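Local coordinates for protein Ufm1-specific protease (Caenorhabditis elegans, PDB 5EJJ) that cleaves the peptide bond at the C-terminal glycine of the ubiquitin-like modifier Ufm1, acting as a thiol protease of the C78 family, at residues A291-P296 / S300-Q305. Sequence-based numbering, arbitrary orientation.
Sequences ATYLPP and SLLHLQ
Ala291 with Leu304 and Tyr293 with Leu302 form two antiparallel hydrogen-bonded pairs, flanking the non-hydrogen-bonded pair Thr292–His303, and the short strand axes run at 156° to each other. Each hydrogen-bonded pair is closed by two N-H...O=C hydrogen bonds: Ala291 N donates to Leu304 O at 2.9 Å, nearly straight at 169°, and Leu304 N returns to Ala291 O; Tyr293 N donates to Leu302 O at 3.0 Å in the carbonyl plane, and Leu302 N returns to Tyr293 O. Leu302 O also lies 3.5 Å from Thr292 CA in a CA-H...O contact, as is common between antiparallel strands. Ala291, Tyr293, Leu302 and Leu304 share one face of the sheet, where Tyr293 CE1 comes within 4.2 Å of Leu304 CD1. Beyond the strand end, the Pro295 and Leu302 side chains cross at about a right angle; with CG anti to the backbone N (chi1 168°), Leu302 brings its CD2 branch, not CD1, to 3.8 Å from Pro295 CG. On the other face, Thr292 CG2 sits 4.0 Å from Leu301 CB and near His303 ND1, while Thr292 OG1 hydrogen-bonds to Glu242 OE1, and His303 NE2 to Ser70 OG. Leu301 CD1 meets Thr292 CG2 at 4.0 Å; its CD2 lies nearest Tyr293 O and 4.0 Å from Leu294 CB. With an alanine here CB would still face Thr292, but the gap left by both methyls is likely to leave Thr292 CG2 and Leu294 CB without these apolar partners. Arg267 of helix 253-280 hydrogen-bonds to Ala291 O, tying the ladder to that helix. The antiparallel strands 289-293 and 302-306, joined by the loop 294-301, form a beta hairpin, buried in the UfSP2 N-terminal family region and away from the protease active site.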
# COMPACT_ATOMS: atom_id res chain seq x y z
N ALA A 291 -8.73 4.39 7.23
CA ALA A 291 -7.54 4.21 6.41
C ALA A 291 -7.74 3.18 5.32
O ALA A 291 -8.55 2.25 5.45
CB ALA A 291 -6.35 3.82 7.29
N THR A 292 -7.00 3.35 4.23
CA THR A 292 -6.91 2.36 3.16
C THR A 292 -5.42 2.08 2.89
O THR A 292 -4.60 3.00 2.89
CB THR A 292 -7.57 2.86 1.87
OG1 THR A 292 -8.88 3.35 2.18
CG2 THR A 292 -7.71 1.75 0.89
N TYR A 293 -5.08 0.81 2.70
CA TYR A 293 -3.71 0.41 2.46
C TYR A 293 -3.65 -0.51 1.27
O TYR A 293 -4.66 -1.09 0.86
CB TYR A 293 -3.18 -0.36 3.65
CG TYR A 293 -3.22 0.38 4.93
CD1 TYR A 293 -4.32 0.29 5.77
CD2 TYR A 293 -2.17 1.17 5.32
CE1 TYR A 293 -4.37 0.98 6.96
CE2 TYR A 293 -2.19 1.86 6.51
CZ TYR A 293 -3.29 1.77 7.32
OH TYR A 293 -3.30 2.48 8.49
N LEU A 294 -2.45 -0.65 0.73
CA LEU A 294 -2.13 -1.70 -0.23
C LEU A 294 -0.92 -2.40 0.32
O LEU A 294 0.19 -2.00 0.03
CB LEU A 294 -1.78 -1.10 -1.58
CG LEU A 294 -1.36 -2.10 -2.65
CD1 LEU A 294 -2.40 -3.16 -2.75
CD2 LEU A 294 -1.21 -1.41 -3.98
N PRO A 295 -1.13 -3.41 1.16
CA PRO A 295 -0.00 -4.11 1.77
C PRO A 295 0.93 -4.64 0.71
O PRO A 295 0.52 -4.80 -0.43
CB PRO A 295 -0.68 -5.26 2.51
CG PRO A 295 -1.99 -4.69 2.92
CD PRO A 295 -2.41 -3.86 1.72
N PRO A 296 2.20 -4.89 1.09
CA PRO A 296 3.18 -5.45 0.15
C PRO A 296 2.68 -6.77 -0.41
O PRO A 296 2.30 -7.66 0.36
CB PRO A 296 4.42 -5.66 1.03
CG PRO A 296 3.90 -5.74 2.42
CD PRO A 296 2.78 -4.73 2.43
N SER A 300 -5.37 -6.24 -4.19
CA SER A 300 -6.62 -5.56 -3.91
C SER A 300 -6.34 -4.87 -2.57
O SER A 300 -5.49 -5.33 -1.81
CB SER A 300 -7.77 -6.58 -3.86
OG SER A 300 -8.91 -6.09 -3.15
N LEU A 301 -7.06 -3.77 -2.30
CA LEU A 301 -6.80 -2.92 -1.14
C LEU A 301 -7.28 -3.55 0.17
O LEU A 301 -8.02 -4.52 0.15
CB LEU A 301 -7.48 -1.57 -1.34
CG LEU A 301 -7.01 -0.79 -2.58
CD1 LEU A 301 -7.96 0.35 -2.89
CD2 LEU A 301 -5.60 -0.27 -2.36
N LEU A 302 -6.85 -2.97 1.28
CA LEU A 302 -7.23 -3.38 2.63
C LEU A 302 -7.84 -2.18 3.32
O LEU A 302 -7.26 -1.09 3.30
CB LEU A 302 -6.00 -3.82 3.42
CG LEU A 302 -6.10 -4.02 4.93
CD1 LEU A 302 -6.86 -5.27 5.30
CD2 LEU A 302 -4.74 -4.15 5.47
N HIS A 303 -9.00 -2.36 3.95
CA HIS A 303 -9.78 -1.24 4.45
C HIS A 303 -9.99 -1.36 5.94
O HIS A 303 -10.46 -2.37 6.42
CB HIS A 303 -11.13 -1.21 3.78
CG HIS A 303 -11.06 -1.40 2.31
ND1 HIS A 303 -11.22 -0.36 1.42
CD2 HIS A 303 -10.86 -2.51 1.56
CE1 HIS A 303 -11.12 -0.83 0.19
NE2 HIS A 303 -10.90 -2.13 0.24
N LEU A 304 -9.64 -0.34 6.69
CA LEU A 304 -9.68 -0.47 8.13
C LEU A 304 -10.10 0.81 8.81
O LEU A 304 -9.71 1.91 8.40
CB LEU A 304 -8.31 -0.89 8.66
CG LEU A 304 -7.72 -2.22 8.19
CD1 LEU A 304 -6.31 -2.34 8.67
CD2 LEU A 304 -8.57 -3.38 8.68
N GLN A 305 -10.93 0.65 9.84
CA GLN A 305 -11.23 1.70 10.79
C GLN A 305 -10.22 1.54 11.91
O GLN A 305 -10.11 0.45 12.50
CB GLN A 305 -12.64 1.50 11.33
CG GLN A 305 -13.65 1.43 10.24
CD GLN A 305 -13.64 2.69 9.44
OE1 GLN A 305 -13.18 2.71 8.30
NE2 GLN A 305 -14.11 3.78 10.04